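Local coordinates for protein acetyl xylan esterase (Metagenome, PDB 6XYC) that hydrolyses ester bonds on xylan as a bifunctional enzyme, removing both acetyl and feruloyl groups from complex natural xylans, at residues Val172-Ala186 and Asp198-Ile212. Sequence-based numbering, arbitrary orientation. Where two conformers were deposited one is given.
Sequences VDMAHMSNCVAPNDA and DPREEPDWVKLISPI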
loop_
_atom_site.group_PDB
_atom_site.type_symbol
_atom_site.label_atom_id
_atom_site.label_comp_id
_atom_site.label_asym_id
_atom_site.label_seq_id
_atom_site.Cartn_x
_atom_site.Cartn_y
_atom_site.Cartn_z
ATOM N N VAL A 172 -7.535 -4.293 7.101
ATOM C CA VAL A 172 -8.181 -4.462 5.802
ATOM C C VAL A 172 -9.653 -4.842 5.927
ATOM O O VAL A 172 -10.364 -4.948 4.922
ATOM C CB VAL A 172 -7.442 -5.527 4.972
ATOM C CG1 VAL A 172 -6.015 -5.106 4.671
ATOM C CG2 VAL A 172 -7.453 -6.889 5.701
ATOM N N ASP A 173 -10.120 -5.053 7.163
ATOM C CA ASP A 173 -11.448 -5.588 7.439
ATOM C C ASP A 173 -11.992 -4.828 8.656
ATOM O O ASP A 173 -12.068 -5.336 9.774
ATOM C CB ASP A 173 -11.385 -7.102 7.680
ATOM C CG ASP A 173 -12.745 -7.731 7.903
ATOM O OD1 ASP A 173 -13.769 -7.134 7.518
ATOM O OD2 ASP A 173 -12.794 -8.844 8.467
ATOM N N MET A 174 -12.371 -3.568 8.442
ATOM C CA MET A 174 -12.724 -2.710 9.560
ATOM C C MET A 174 -14.076 -3.057 10.167
ATOM O O MET A 174 -14.386 -2.569 11.264
ATOM C CB MET A 174 -12.704 -1.243 9.123
ATOM C CG MET A 174 -11.414 -0.529 9.477
ATOM S SD MET A 174 -9.927 -1.297 8.797
ATOM C CE MET A 174 -10.036 -0.801 7.077
ATOM N N ALA A 175 -14.873 -3.908 9.510
ATOM C CA ALA A 175 -16.074 -4.443 10.147
ATOM C C ALA A 175 -15.728 -5.340 11.328
ATOM O O ALA A 175 -16.579 -5.571 12.192
ATOM C CB ALA A 175 -16.908 -5.222 9.129
ATOM N N HIS A 176 -14.493 -5.834 11.394
ATOM C CA HIS A 176 -14.102 -6.823 12.390
ATOM C C HIS A 176 -12.791 -6.435 13.053
ATOM O O HIS A 176 -11.900 -7.266 13.237
ATOM C CB HIS A 176 -13.974 -8.208 11.759
ATOM C CG HIS A 176 -15.190 -8.639 11.004
ATOM N ND1 HIS A 176 -15.142 -9.057 9.692
ATOM C CD2 HIS A 176 -16.491 -8.712 11.376
ATOM C CE1 HIS A 176 -16.361 -9.367 9.287
ATOM N NE2 HIS A 176 -17.198 -9.170 10.291
ATOM N N MET A 177 -12.666 -5.169 13.440
ATOM C CA MET A 177 -11.445 -4.667 14.056
ATOM C C MET A 177 -11.476 -4.772 15.574
ATOM O O MET A 177 -10.474 -5.157 16.188
ATOM C CB MET A 177 -11.212 -3.208 13.648
ATOM C CG MET A 177 -9.839 -2.678 14.032
ATOM S SD MET A 177 -8.505 -3.625 13.268
ATOM C CE MET A 177 -8.581 -3.010 11.589
ATOM N N SER A 178 -12.611 -4.447 16.187
ATOM C CA SER A 178 -12.734 -4.450 17.642
ATOM C C SER A 178 -12.987 -5.879 18.116
ATOM O O SER A 178 -13.962 -6.513 17.703
ATOM C CB SER A 178 -13.859 -3.516 18.088
ATOM O OG SER A 178 -14.134 -3.657 19.469
ATOM N N ASN A 179 -12.090 -6.390 18.960
ATOM C CA ASN A 179 -12.114 -7.783 19.408
ATOM C C ASN A 179 -12.207 -8.746 18.230
ATOM O O ASN A 179 -12.675 -9.879 18.366
ATOM C CB ASN A 179 -13.262 -8.034 20.386
ATOM C CG ASN A 179 -13.106 -7.273 21.685
ATOM O OD1 ASN A 179 -12.126 -7.442 22.408
ATOM N ND2 ASN A 179 -14.095 -6.441 21.997
ATOM N N CYS A 180 -11.764 -8.286 17.064
ATOM C CA CYS A 180 -11.796 -9.051 15.825
ATOM C C CYS A 180 -13.212 -9.390 15.386
ATOM O O CYS A 180 -13.400 -10.269 14.536
ATOM C CB CYS A 180 -10.980 -10.342 15.939
ATOM S SG CYS A 180 -9.197 -10.102 15.908
ATOM N N VAL A 181 -14.232 -8.709 15.916
ATOM C CA VAL A 181 -15.587 -9.125 15.577
ATOM C C VAL A 181 -16.580 -7.998 15.323
ATOM O O VAL A 181 -17.740 -8.260 14.987
ATOM C CB VAL A 181 -16.161 -10.040 16.679
ATOM C CG1 VAL A 181 -15.305 -11.272 16.903
ATOM C CG2 VAL A 181 -16.320 -9.262 17.994
ATOM N N ALA A 182 -16.160 -6.748 15.455
ATOM C CA ALA A 182 -17.103 -5.650 15.313
ATOM C C ALA A 182 -16.339 -4.404 14.899
ATOM O O ALA A 182 -15.107 -4.365 15.004
ATOM C CB ALA A 182 -17.870 -5.406 16.618
ATOM N N PRO A 183 -17.037 -3.372 14.422
ATOM C CA PRO A 183 -16.365 -2.105 14.099
ATOM C C PRO A 183 -15.976 -1.347 15.364
ATOM O O PRO A 183 -16.566 -1.519 16.435
ATOM C CB PRO A 183 -17.410 -1.328 13.281
ATOM C CG PRO A 183 -18.523 -2.338 12.953
ATOM C CD PRO A 183 -18.472 -3.336 14.084
ATOM N N ASN A 184 -14.942 -0.513 15.227
ATOM C CA ASN A 184 -14.483 0.330 16.316
ATOM C C ASN A 184 -15.418 1.525 16.494
ATOM O O ASN A 184 -16.313 1.773 15.686
ATOM C CB ASN A 184 -13.055 0.813 16.058
ATOM C CG ASN A 184 -12.006 -0.126 16.615
ATOM O OD1 ASN A 184 -12.141 -0.645 17.724
ATOM N ND2 ASN A 184 -10.943 -0.337 15.852
ATOM N N ASP A 185 -15.194 2.281 17.571
ATOM C CA ASP A 185 -16.032 3.430 17.874
ATOM C C ASP A 185 -15.437 4.689 17.233
ATOM O O ASP A 185 -14.457 4.632 16.484
ATOM C CB ASP A 185 -16.232 3.558 19.387
ATOM C CG ASP A 185 -14.968 3.960 20.138
ATOM O OD1 ASP A 185 -13.989 4.412 19.508
ATOM O OD2 ASP A 185 -14.951 3.820 21.381
ATOM N N ALA A 186 -16.037 5.848 17.518
ATOM C CA ALA A 186 -15.672 7.089 16.842
ATOM C C ALA A 186 -14.322 7.634 17.282
ATOM O O ALA A 186 -13.858 8.632 16.718
ATOM C CB ALA A 186 -16.762 8.139 17.074
ATOM N N ASP A 198 -18.970 7.363 13.636
ATOM C CA ASP A 198 -18.848 6.124 14.397
ATOM C C ASP A 198 -18.901 4.947 13.432
ATOM O O ASP A 198 -19.959 4.682 12.846
ATOM C CB ASP A 198 -19.960 6.021 15.440
ATOM C CG ASP A 198 -19.816 4.806 16.345
ATOM O OD1 ASP A 198 -18.951 3.945 16.076
ATOM O OD2 ASP A 198 -20.575 4.710 17.334
ATOM N N PRO A 199 -17.799 4.216 13.229
ATOM C CA PRO A 199 -17.861 3.069 12.306
ATOM C C PRO A 199 -18.992 2.102 12.624
ATOM O O PRO A 199 -19.526 1.457 11.715
ATOM C CB PRO A 199 -16.482 2.410 12.470
ATOM C CG PRO A 199 -15.575 3.544 12.899
ATOM C CD PRO A 199 -16.454 4.386 13.815
ATOM N N ARG A 200 -19.381 1.992 13.899
ATOM C CA ARG A 200 -20.463 1.092 14.278
ATOM C C ARG A 200 -21.802 1.544 13.715
ATOM O O ARG A 200 -22.742 0.743 13.666
ATOM C CB ARG A 200 -20.556 0.977 15.795
ATOM C CG ARG A 200 -19.348 0.341 16.446
ATOM C CD ARG A 200 -19.413 0.499 17.956
ATOM N NE ARG A 200 -19.480 1.903 18.353
ATOM C CZ ARG A 200 -19.733 2.322 19.591
ATOM N NH1 ARG A 200 -19.942 1.445 20.564
ATOM N NH2 ARG A 200 -19.772 3.620 19.855
ATOM N N GLU A 201 -21.909 2.797 13.278
ATOM C CA GLU A 201 -23.144 3.311 12.703
ATOM C C GLU A 201 -23.061 3.508 11.199
ATOM O O GLU A 201 -24.013 4.032 10.609
ATOM C CB GLU A 201 -23.521 4.650 13.352
ATOM C CG GLU A 201 -23.767 4.583 14.845
ATOM C CD GLU A 201 -23.750 5.950 15.501
ATOM O OE1 GLU A 201 -23.809 6.962 14.769
ATOM O OE2 GLU A 201 -23.676 6.012 16.745
ATOM N N GLU A 202 -21.957 3.115 10.561
ATOM C CA GLU A 202 -21.680 3.481 9.171
ATOM C C GLU A 202 -21.242 2.253 8.385
ATOM O O GLU A 202 -20.099 2.167 7.917
ATOM C CB GLU A 202 -20.619 4.579 9.112
ATOM C CG GLU A 202 -20.929 5.792 9.977
ATOM C CD GLU A 202 -22.025 6.657 9.392
ATOM O OE1 GLU A 202 -22.380 6.453 8.217
ATOM O OE2 GLU A 202 -22.529 7.545 10.106
ATOM N N PRO A 203 -22.148 1.298 8.181
ATOM C CA PRO A 203 -21.765 0.082 7.443
ATOM C C PRO A 203 -21.322 0.355 6.015
ATOM O O PRO A 203 -20.488 -0.389 5.479
ATOM C CB PRO A 203 -23.035 -0.788 7.479
ATOM C CG PRO A 203 -23.999 -0.106 8.410
ATOM C CD PRO A 203 -23.583 1.338 8.508
ATOM N N ASP A 204 -21.859 1.396 5.373
ATOM C CA ASP A 204 -21.450 1.698 4.005
ATOM C C ASP A 204 -20.034 2.256 3.963
ATOM O O ASP A 204 -19.228 1.851 3.121
ATOM C CB ASP A 204 -22.440 2.677 3.374
ATOM C CG ASP A 204 -23.815 2.064 3.187
ATOM O OD1 ASP A 204 -23.889 0.879 2.808
ATOM O OD2 ASP A 204 -24.813 2.774 3.418
ATOM N N TRP A 205 -19.705 3.179 4.868
ATOM C CA TRP A 205 -18.340 3.691 4.944
ATOM C C TRP A 205 -17.363 2.573 5.283
ATOM O O TRP A 205 -16.303 2.446 4.660
ATOM C CB TRP A 205 -18.258 4.815 5.978
ATOM C CG TRP A 205 -18.691 6.147 5.443
ATOM C CD1 TRP A 205 -19.867 6.792 5.700
ATOM C CD2 TRP A 205 -17.954 6.997 4.555
ATOM N NE1 TRP A 205 -19.905 7.989 5.030
ATOM C CE2 TRP A 205 -18.745 8.137 4.317
ATOM C CE3 TRP A 205 -16.703 6.904 3.937
ATOM C CZ2 TRP A 205 -18.326 9.178 3.496
ATOM C CZ3 TRP A 205 -16.291 7.937 3.115
ATOM C CH2 TRP A 205 -17.101 9.060 2.904
ATOM N N VAL A 206 -17.715 1.738 6.264
ATOM C CA VAL A 206 -16.810 0.670 6.680
ATOM C C VAL A 206 -16.554 -0.287 5.526
ATOM O O VAL A 206 -15.432 -0.768 5.337
ATOM C CB VAL A 206 -17.369 -0.067 7.909
ATOM C CG1 VAL A 206 -16.550 -1.328 8.189
ATOM C CG2 VAL A 206 -17.371 0.843 9.124
ATOM N N LYS A 207 -17.587 -0.580 4.731
ATOM C CA LYS A 207 -17.390 -1.469 3.592
ATOM C C LYS A 207 -16.439 -0.849 2.576
ATOM O O LYS A 207 -15.581 -1.541 2.015
ATOM C CB LYS A 207 -18.724 -1.803 2.921
ATOM C CG LYS A 207 -18.583 -2.840 1.808
ATOM C CD LYS A 207 -19.881 -3.097 1.059
ATOM C CE LYS A 207 -19.722 -4.302 0.129
ATOM N NZ LYS A 207 -20.834 -4.444 -0.843
ATOM N N LEU A 208 -16.571 0.457 2.335
ATOM C CA LEU A 208 -15.830 1.117 1.268
ATOM C C LEU A 208 -14.407 1.498 1.658
ATOM O O LEU A 208 -13.642 1.915 0.784
ATOM C CB LEU A 208 -16.575 2.366 0.801
ATOM C CG LEU A 208 -17.927 2.116 0.128
ATOM C CD1 LEU A 208 -18.586 3.405 -0.280
ATOM C CD2 LEU A 208 -17.741 1.183 -1.083
ATOM N N ILE A 209 -14.032 1.388 2.935
ATOM C CA ILE A 209 -12.632 1.526 3.325
ATOM C C ILE A 209 -11.960 0.177 3.537
ATOM O O ILE A 209 -10.776 0.132 3.893
ATOM C CB ILE A 209 -12.466 2.388 4.594
ATOM C CG1 ILE A 209 -13.151 1.742 5.800
ATOM C CG2 ILE A 209 -12.992 3.799 4.347
ATOM C CD1 ILE A 209 -12.795 2.379 7.117
ATOM N N SER A 210 -12.682 -0.927 3.343
ATOM C CA SER A 210 -12.159 -2.249 3.668
ATOM C C SER A 210 -11.933 -3.039 2.386
ATOM O O SER A 210 -12.894 -3.571 1.803
ATOM C CB SER A 210 -13.118 -2.992 4.603
ATOM O OG SER A 210 -13.306 -2.269 5.807
ATOM N N PRO A 211 -10.688 -3.161 1.913
ATOM C CA PRO A 211 -10.454 -3.822 0.615
ATOM C C PRO A 211 -10.813 -5.301 0.609
ATOM O O PRO A 211 -10.957 -5.883 -0.474
ATOM C CB PRO A 211 -8.951 -3.609 0.370
ATOM C CG PRO A 211 -8.360 -3.433 1.742
ATOM C CD PRO A 211 -9.432 -2.784 2.589
ATOM N N ILE A 212 -10.969 -5.924 1.779
ATOM C CA ILE A 212 -11.369 -7.322 1.845
ATOM C C ILE A 212 -12.679 -7.543 1.105
ATOM O O ILE A 212 -12.956 -8.653 0.629
ATOM C CB ILE A 212 -11.471 -7.760 3.330
ATOM C CG1 ILE A 212 -11.521 -9.281 3.444
ATOM C CG2 ILE A 212 -12.685 -7.117 3.995
ATOM C CD1 ILE A 212 -11.336 -9.778 4.870
#
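In the excursion that follows strand 164-168 of this alpha/beta hydrolase, the chain folds back on itself, and S210, just past helix 203-208, meets the backbone of M174. The S210 hydroxyl works as a relay: OG gives its proton to V206 O over 2.6 Å, one helical turn back, and accepts a hydrogen bond from M174 N at 3.1 Å. With chi1 at -59°, OG lies beside its own backbone N, turned back to the helix end and within range of both groups. Around this polar link, V206 CG1 presses on the 174-175 peptide, 3.3 Å from A175 N, while M174, bent at chi2 and chi3, brings CE to 3.4 Å from I209 O. V172 O accepts a weak, long bond from I212 N. I212 also sets CG2 and CD1 across the D173 side chain, whose OD2 accepts a hydrogen bond from H176 ND1, almost in the imidazole plane, and has N240 as a further partner.

The segment 172-186 helps line the inhibitor pocket, probably the active site: the N184 side chain, whose ND2 is hydrogen-bonded to E190, comes within about 3 Å, nearest atoms, of the bound sulfonyl fluoride inhibitor. At the far end P183 CB packs on P199 CB at 3.9 Å, and the P199 ring covers N184 O, its CD 3.2 Å away. D198 opens an Asx turn, OD1 receiving R200 N from well above the carboxylate plane. R200 then grips the D198 carboxylate side-on through NE and NH2, with R200 NH2 2.9 Å from D198 OD2. That double hold should restrain the guanidinium's rotation, and D185 CB sits over one of its faces, offset toward the rim.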